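Local coordinates for DNA-damage inducible protein DDI1-like protein (Leishmania major, PDB 5YQ8) that acts as an aspartic protease through its retroviral protease-like domain, in which two identical chains pair to build one active site, at the interface of chains A and B. Sequence-based numbering; all coordinates share one arbitrary frame. Chains: chain A/B, DNA-damage inducible protein DDI1-like protein.

Contact 1: the interface of chains A and B. Residues chain A 3-4, 6, 104-107, 109; chain B 23, 94-95, 97-98, 101-102.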
ATOM      1  N   VAL A   3       1.760  13.766  -0.994  1.00 16.22           N
ATOM      2  CA  VAL A   3       2.872  13.049  -1.641  1.00 14.69           C
ATOM      3  C   VAL A   3       2.427  12.404  -2.946  1.00 13.09           C
ATOM      4  O   VAL A   3       1.292  12.089  -3.111  1.00 12.24           O
ATOM      5  CB  VAL A   3       3.590  12.000  -0.752  1.00 14.81           C
ATOM      6  CG1 VAL A   3       4.251  12.644   0.466  1.00 15.58           C
ATOM      7  CG2 VAL A   3       2.655  10.880  -0.318  1.00 15.35           C
ATOM      8  N   THR A   4       3.376  12.234  -3.857  1.00 13.29           N
ATOM      9  CA  THR A   4       3.198  11.387  -5.032  1.00 13.53           C
ATOM     10  C   THR A   4       2.945   9.908  -4.654  1.00 11.96           C
ATOM     11  O   THR A   4       3.626   9.332  -3.870  1.00 11.32           O
ATOM     12  CB  THR A   4       4.449  11.476  -5.908  1.00 13.89           C
ATOM     13  OG1 THR A   4       4.620  12.845  -6.277  1.00 16.36           O
ATOM     14  CG2 THR A   4       4.332  10.596  -7.191  1.00 14.17           C
ATOM     15  N   LEU A   6       2.996   5.783  -5.467  1.00 10.08           N
ATOM     16  CA  LEU A   6       4.125   4.997  -6.034  1.00  9.44           C
ATOM     17  C   LEU A   6       3.686   4.265  -7.297  1.00  9.17           C
ATOM     18  O   LEU A   6       2.824   3.405  -7.234  1.00  8.58           O
ATOM     19  CB  LEU A   6       4.664   3.940  -5.048  1.00  8.93           C
ATOM     20  CG  LEU A   6       5.098   4.466  -3.694  1.00  8.98           C
ATOM     21  CD1 LEU A   6       5.760   3.356  -2.840  1.00  8.50           C
ATOM     22  CD2 LEU A   6       6.062   5.674  -3.884  1.00  9.19           C
ATOM     23  N   ILE A 104      10.474  -2.029  -1.222  1.00 11.14           N
ATOM     24  CA  ILE A 104       9.881  -0.735  -1.513  1.00 11.01           C
ATOM     25  C   ILE A 104      10.689   0.246  -0.705  1.00 11.19           C
ATOM     26  O   ILE A 104      10.428   0.474   0.506  1.00 10.40           O
ATOM     27  CB  ILE A 104       8.407  -0.675  -1.143  1.00 11.43           C
ATOM     28  CG1 ILE A 104       7.619  -1.786  -1.856  1.00 11.53           C
ATOM     29  CG2 ILE A 104       7.759   0.658  -1.520  1.00 11.62           C
ATOM     30  CD1 ILE A 104       6.291  -2.096  -1.147  1.00 12.03           C
ATOM     31  N   ASP A 105      11.714   0.775  -1.372  1.00 12.21           N
ATOM     32  CA  ASP A 105      12.725   1.610  -0.739  1.00 13.35           C
ATOM     33  C   ASP A 105      12.372   3.086  -0.930  1.00 13.13           C
ATOM     34  O   ASP A 105      12.608   3.637  -1.972  1.00 13.34           O
ATOM     35  CB  ASP A 105      14.100   1.276  -1.308  1.00 14.02           C
ATOM     36  CG  ASP A 105      15.223   1.888  -0.516  1.00 15.87           C
ATOM     37  OD1 ASP A 105      14.968   2.743   0.364  1.00 18.46           O
ATOM     38  OD2 ASP A 105      16.396   1.520  -0.767  1.00 19.08           O
ATOM     39  N   LEU A 106      11.809   3.700   0.108  1.00 12.72           N
ATOM     40  CA  LEU A 106      11.425   5.110   0.105  1.00 12.57           C
ATOM     41  C   LEU A 106      12.477   6.013   0.698  1.00 12.35           C
ATOM     42  O   LEU A 106      12.193   7.170   1.041  1.00 12.25           O
ATOM     43  CB  LEU A 106      10.137   5.347   0.881  1.00 12.38           C
ATOM     44  CG  LEU A 106       8.972   4.569   0.348  1.00 12.62           C
ATOM     45  CD1 LEU A 106       7.988   4.257   1.480  1.00 12.67           C
ATOM     46  CD2 LEU A 106       8.356   5.305  -0.810  1.00 12.22           C
ATOM     47  N   LYS A 107      13.676   5.495   0.841  1.00 12.69           N
ATOM     48  CA  LYS A 107      14.805   6.345   1.134  1.00 12.66           C
ATOM     49  C   LYS A 107      15.425   6.803  -0.192  1.00 12.98           C
ATOM     50  O   LYS A 107      15.665   7.976  -0.372  1.00 13.99           O
ATOM     51  CB  LYS A 107      15.772   5.571   2.012  1.00 12.35           C
ATOM     52  CG  LYS A 107      17.038   6.312   2.350  1.00 12.55           C
ATOM     53  CD  LYS A 107      17.898   5.457   3.273  1.00 12.44           C
ATOM     54  CE  LYS A 107      19.330   6.001   3.431  1.00 12.60           C
ATOM     55  NZ  LYS A 107      19.877   5.684   4.803  1.00 12.88           N
ATOM     56  N   ASN A 109      13.950   6.038  -3.127  1.00 15.56           N
ATOM     57  CA  ASN A 109      12.797   6.229  -4.032  1.00 14.40           C
ATOM     58  C   ASN A 109      12.830   5.242  -5.237  1.00 12.70           C
ATOM     59  O   ASN A 109      12.830   5.643  -6.356  1.00 10.65           O
ATOM     60  CB  ASN A 109      12.749   7.695  -4.486  1.00 15.17           C
ATOM     61  CG  ASN A 109      11.516   8.015  -5.321  1.00 16.93           C
ATOM     62  OD1 ASN A 109      10.374   7.700  -4.938  1.00 17.61           O
ATOM     63  ND2 ASN A 109      11.745   8.645  -6.498  1.00 17.06           N
TER
ATOM     64  N   SER B  23       1.312   1.271   1.685  1.00 13.19           N
ATOM     65  CA  SER B  23       1.928   2.204   0.771  1.00 12.73           C
ATOM     66  C   SER B  23       0.979   2.781  -0.263  1.00 13.23           C
ATOM     67  O   SER B  23       1.396   3.639  -1.069  1.00 13.12           O
ATOM     68  CB  SER B  23       3.085   1.539   0.028  1.00 12.26           C
ATOM     69  OG  SER B  23       2.572   0.806  -1.058  1.00 11.39           O
ATOM     70  N   LEU B  94       1.624   6.472   3.178  1.00 10.77           N
ATOM     71  CA  LEU B  94       2.765   6.821   2.344  1.00 10.34           C
ATOM     72  C   LEU B  94       3.492   8.121   2.768  1.00 10.62           C
ATOM     73  O   LEU B  94       4.665   8.335   2.408  1.00 10.73           O
ATOM     74  CB  LEU B  94       2.307   6.897   0.886  1.00  9.47           C
ATOM     75  CG  LEU B  94       3.421   7.041  -0.164  1.00  8.93           C
ATOM     76  CD1 LEU B  94       4.409   5.872  -0.146  1.00  8.35           C
ATOM     77  CD2 LEU B  94       2.709   7.178  -1.495  1.00  8.69           C
ATOM     78  N   ASP B  95       2.796   8.992   3.490  1.00 10.87           N
ATOM     79  CA  ASP B  95       3.417  10.152   4.045  1.00 11.52           C
ATOM     80  C   ASP B  95       4.548   9.852   5.001  1.00 11.29           C
ATOM     81  O   ASP B  95       5.679  10.323   4.772  1.00 12.59           O
ATOM     82  CB  ASP B  95       2.372  11.073   4.705  1.00 12.26           C
ATOM     83  CG  ASP B  95       1.477  10.346   5.690  1.00 12.42           C
ATOM     84  OD1 ASP B  95       1.873   9.279   6.157  1.00 12.90           O
ATOM     85  OD2 ASP B  95       0.336  10.798   5.896  1.00 13.48           O
ATOM     86  N   LEU B  97       5.803   6.924   5.656  1.00 11.34           N
ATOM     87  CA  LEU B  97       6.713   5.976   5.024  1.00 11.72           C
ATOM     88  C   LEU B  97       7.756   6.689   4.185  1.00 12.67           C
ATOM     89  O   LEU B  97       8.886   6.248   4.108  1.00 14.27           O
ATOM     90  CB  LEU B  97       5.949   5.011   4.137  1.00 12.02           C
ATOM     91  CG  LEU B  97       5.315   3.770   4.743  1.00 12.01           C
ATOM     92  CD1 LEU B  97       4.588   2.976   3.672  1.00 12.23           C
ATOM     93  CD2 LEU B  97       6.391   2.898   5.355  1.00 11.71           C
ATOM     94  N   LYS B  98       7.415   7.832   3.598  1.00 12.16           N
ATOM     95  CA  LYS B  98       8.391   8.644   2.866  1.00 11.97           C
ATOM     96  C   LYS B  98       9.150   9.594   3.839  1.00 11.91           C
ATOM     97  O   LYS B  98      10.356   9.725   3.774  1.00 12.22           O
ATOM     98  CB  LYS B  98       7.667   9.453   1.783  1.00 11.72           C
ATOM     99  CG  LYS B  98       7.286   8.636   0.531  1.00 12.24           C
ATOM    100  CD  LYS B  98       7.241   9.537  -0.680  1.00 12.29           C
ATOM    101  CE  LYS B  98       7.158   8.845  -2.020  1.00 12.17           C
ATOM    102  NZ  LYS B  98       5.738   8.715  -2.465  1.00 12.54           N
ATOM    103  N   GLN B 101      11.789   8.043   5.553  1.00 15.69           N
ATOM    104  CA  GLN B 101      12.521   7.244   4.580  1.00 15.67           C
ATOM    105  C   GLN B 101      12.546   5.737   4.951  1.00 14.51           C
ATOM    106  O   GLN B 101      13.616   5.118   5.135  1.00 13.66           O
ATOM    107  CB  GLN B 101      13.930   7.814   4.469  1.00 17.83           C
ATOM    108  CG  GLN B 101      13.934   9.260   3.984  1.00 20.54           C
ATOM    109  CD  GLN B 101      15.307   9.837   3.884  1.00 21.26           C
ATOM    110  OE1 GLN B 101      16.200   9.523   4.694  1.00 25.31           O
ATOM    111  NE2 GLN B 101      15.500  10.683   2.898  1.00 20.78           N
ATOM    112  N   MET B 102      11.351   5.166   5.091  1.00 13.24           N
ATOM    113  CA  MET B 102      11.234   3.774   5.521  1.00 12.48           C
ATOM    114  C   MET B 102      11.326   2.829   4.376  1.00 12.51           C
ATOM    115  O   MET B 102      11.110   3.249   3.248  1.00 14.21           O
ATOM    116  CB  MET B 102       9.936   3.516   6.216  1.00 11.56           C
ATOM    117  CG  MET B 102       9.703   4.369   7.403  1.00 10.25           C
ATOM    118  SD  MET B 102       8.435   3.653   8.316  1.00  8.66           S
ATOM    119  CE  MET B 102       8.213   4.978   9.530  1.00  8.87           C
TER
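The main-chain carbonyl A:Thr4 O accepts a hydrogen bond across the interface from the side-chain amine of B:Lys98, with NZ at 2.6 Å. The methyl CD2 of B:Leu94 also touches this oxygen, at 3.3 Å. The contact belongs to the dimer interface of a retropepsin-like aspartic protease, where the N-terminal segment and the residues after strand 103-105 of one chain pack against helix 94-99 and the turn that follows it in the other. B:Lys98 runs across the apolar side chains before turning at its end (chi4 94°), which brings NZ to the carbonyl. On the way its CG lies 3.7 Å from A:Leu106 CD2, and the two side chains cross at about a right angle. A:Leu6 meets the lysine tip to tip, its CD2 3.4 Å from NZ, so the amine, probably protonated, is flanked by a methyl group beside its acceptor. B:Leu94 spreads its two branches over different partners: CD1 lies obliquely across CG and CD1 of A:Leu6, while CD2 points at A:Val3 CG2 as well as at the carbonyl. Its CG stands anti to the backbone N (chi1 -171°), which sends this fork toward the N-terminal segment. A:Leu106 likewise forks, CD2 going to the lysine and CD1 pressing on B:Leu97 CB at 3.4 Å, a tight packing contact. Its backbone N-H bonds B:Met102 O at 3.2 Å in the plane of that carbonyl, moderately straight at 146°, which fixes the base of the leucine at the partner chain while its branches reach toward the helix. The next amide, A:Lys107 N, donates to A:Asp105 OD1 of its own chain at 3.1 Å, meeting it from above the carboxylate plane. Beyond that turn A:Lys107 CA rests on B:Gln101 CB at 3.7 Å; the lysine and glutamine side chains cross obliquely, meeting through their aliphatic portions.

Contact 2: the interface of chains A and B. Residues chain A 5, 20-24; chain B 22-24, 94.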
ATOM      1  N   MET A   5       1.984   9.286  -5.272  1.00 12.09           N
ATOM      2  CA  MET A   5       1.756   7.825  -5.003  1.00 12.25           C
ATOM      3  C   MET A   5       2.769   7.053  -5.784  1.00 11.21           C
ATOM      4  O   MET A   5       3.341   7.620  -6.683  1.00 13.19           O
ATOM      5  CB  MET A   5       0.338   7.383  -5.402  1.00 12.87           C
ATOM      6  CG  MET A   5      -0.753   8.272  -4.874  1.00 14.07           C
ATOM      7  SD  MET A   5      -1.160   8.065  -3.133  1.00 15.88           S
ATOM      8  CE  MET A   5      -0.156   9.299  -2.424  1.00 14.59           C
ATOM      9  N   PHE A  20       0.856   0.569 -10.266  1.00  7.74           N
ATOM     10  CA  PHE A  20       0.735   1.070  -8.877  1.00  8.19           C
ATOM     11  C   PHE A  20       1.204   0.069  -7.828  1.00  7.98           C
ATOM     12  O   PHE A  20       0.799  -1.077  -7.896  1.00  8.19           O
ATOM     13  CB  PHE A  20      -0.708   1.373  -8.621  1.00  8.50           C
ATOM     14  CG  PHE A  20      -0.991   2.051  -7.300  1.00  8.65           C
ATOM     15  CD1 PHE A  20      -0.577   3.347  -7.078  1.00  8.81           C
ATOM     16  CD2 PHE A  20      -1.750   1.403  -6.301  1.00  8.35           C
ATOM     17  CE1 PHE A  20      -0.921   3.998  -5.902  1.00  8.46           C
ATOM     18  CE2 PHE A  20      -2.036   2.037  -5.117  1.00  8.31           C
ATOM     19  CZ  PHE A  20      -1.604   3.333  -4.904  1.00  8.09           C
ATOM     20  N   VAL A  21       2.055   0.518  -6.918  1.00  7.61           N
ATOM     21  CA  VAL A  21       2.697  -0.360  -5.936  1.00  7.75           C
ATOM     22  C   VAL A  21       2.021  -0.161  -4.578  1.00  7.82           C
ATOM     23  O   VAL A  21       2.312   0.838  -3.890  1.00  8.70           O
ATOM     24  CB  VAL A  21       4.189  -0.065  -5.799  1.00  7.57           C
ATOM     25  CG1 VAL A  21       4.802  -0.889  -4.664  1.00  7.64           C
ATOM     26  CG2 VAL A  21       4.936  -0.282  -7.137  1.00  7.61           C
ATOM     27  N   ASP A  22       1.153  -1.099  -4.209  1.00  7.57           N
ATOM     28  CA  ASP A  22       0.166  -0.948  -3.098  1.00  7.95           C
ATOM     29  C   ASP A  22       0.363  -2.012  -2.073  1.00  8.12           C
ATOM     30  O   ASP A  22      -0.077  -3.113  -2.269  1.00  9.07           O
ATOM     31  CB  ASP A  22      -1.248  -1.067  -3.674  1.00  7.71           C
ATOM     32  CG  ASP A  22      -2.346  -0.678  -2.717  1.00  7.76           C
ATOM     33  OD1 ASP A  22      -2.077  -0.471  -1.518  1.00  7.54           O
ATOM     34  OD2 ASP A  22      -3.516  -0.624  -3.204  1.00  7.70           O
ATOM     35  N   SER A  23       1.045  -1.715  -0.987  1.00  8.48           N
ATOM     36  CA  SER A  23       1.370  -2.723   0.027  1.00  8.75           C
ATOM     37  C   SER A  23       0.187  -3.100   0.864  1.00  8.88           C
ATOM     38  O   SER A  23       0.183  -4.150   1.470  1.00  8.13           O
ATOM     39  CB  SER A  23       2.549  -2.247   0.910  1.00  9.35           C
ATOM     40  OG  SER A  23       2.144  -1.384   1.983  1.00  9.48           O
ATOM     41  N   GLY A  24      -0.829  -2.264   0.883  1.00  9.62           N
ATOM     42  CA  GLY A  24      -2.126  -2.624   1.433  1.00 10.11           C
ATOM     43  C   GLY A  24      -3.128  -3.349   0.576  1.00 10.98           C
ATOM     44  O   GLY A  24      -4.236  -3.571   1.020  1.00 12.90           O
TER
ATOM     45  N   ASP B  22       0.547   0.404   4.750  1.00 11.78           N
ATOM     46  CA  ASP B  22      -0.092   0.483   3.476  1.00 12.44           C
ATOM     47  C   ASP B  22       0.508   1.622   2.686  1.00 12.73           C
ATOM     48  O   ASP B  22       0.189   2.789   2.940  1.00 14.63           O
ATOM     49  CB  ASP B  22      -1.625   0.674   3.638  1.00 12.87           C
ATOM     50  CG  ASP B  22      -2.309   0.987   2.341  1.00 12.89           C
ATOM     51  OD1 ASP B  22      -1.810   0.583   1.291  1.00 13.84           O
ATOM     52  OD2 ASP B  22      -3.358   1.622   2.329  1.00 13.15           O
ATOM     53  N   SER B  23       1.312   1.271   1.685  1.00 13.19           N
ATOM     54  CA  SER B  23       1.928   2.204   0.771  1.00 12.73           C
ATOM     55  C   SER B  23       0.979   2.781  -0.263  1.00 13.23           C
ATOM     56  O   SER B  23       1.396   3.639  -1.069  1.00 13.12           O
ATOM     57  CB  SER B  23       3.085   1.539   0.028  1.00 12.26           C
ATOM     58  OG  SER B  23       2.572   0.806  -1.058  1.00 11.39           O
ATOM     59  N   GLY B  24      -0.276   2.325  -0.273  1.00 13.83           N
ATOM     60  CA  GLY B  24      -1.269   2.849  -1.179  1.00 13.08           C
ATOM     61  C   GLY B  24      -2.178   3.835  -0.514  1.00 13.30           C
ATOM     62  O   GLY B  24      -3.167   4.208  -1.102  1.00 13.28           O
ATOM     63  N   LEU B  94       1.624   6.472   3.178  1.00 10.77           N
ATOM     64  CA  LEU B  94       2.765   6.821   2.344  1.00 10.34           C
ATOM     65  C   LEU B  94       3.492   8.121   2.768  1.00 10.62           C
ATOM     66  O   LEU B  94       4.665   8.335   2.408  1.00 10.73           O
ATOM     67  CB  LEU B  94       2.307   6.897   0.886  1.00  9.47           C
ATOM     68  CG  LEU B  94       3.421   7.041  -0.164  1.00  8.93           C
ATOM     69  CD1 LEU B  94       4.409   5.872  -0.146  1.00  8.35           C
ATOM     70  CD2 LEU B  94       2.709   7.178  -1.495  1.00  8.69           C
TER
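B:Ser23, in the Asp-Ser-Gly motif of this aspartic protease, reaches across the dimer axis from CB to its hydroxyl. CB lies 3.6 Å from A:Ser23 OG and also packs against A:Ser23 CB. At the tip, OG sits in the crowded position between its own backbone N and carbonyl carbon (chi1 82°). It donates to A:Val21 O at 2.8 Å from above the carbonyl plane, and it accepts A:Ser23 N at 2.9 Å, with 156° at the hydrogen. The hydroxyl is thus gripped by two bonds, one given and one taken, which fix its rotation. A:Ser23 OG answers by accepting B:Ser23 N at 2.8 Å, closing the interlock known in retropepsins as the fireman's grip. Next to it the catalytic carboxylates A:Asp22 and B:Asp22 lie nearly coplanar, their planes 24° apart, and their inner oxygens OD1 approach to 3.0 Å. Two charged carboxylates would repel at this spacing, so a shared proton is plausible, although protonation is not seen. B:Gly24 N helps hold B:Asp22 OD1, bonding it from above the carboxylate plane at 2.8 Å. A:Phe20 lays its ring tip, CZ, against B:Gly24 CA at 3.8 Å, with its own A:Asp22 OD2 at the ring edge. A:Met5 crosses B:Leu94 obliquely, CE to CD2 at 3.7 Å. In each chain the motif directly follows strand 15-21, so the paired loops place both aspartates at the floor of the active-site cleft, beside the two-fold axis.

Contact 1 and contact 2 have centres about 9 Å apart and form one continuous stretch of the dimer interface, sharing B:Ser23 and B:Leu94. B:Leu94, at the start of helix 94-99, bridges them, since it packs on A:Val3 and A:Leu6 in contact 1 and on A:Met5 in contact 2, all in the N-terminal segment of chain A. The centre of contact 1 lies about 11 Å from the active-site residue A:Asp22, and it probably braces the catalytic loops from beside them. Both patches recur with the chains exchanged, which ties pairing of the subunits to assembly of the catalytic aspartates.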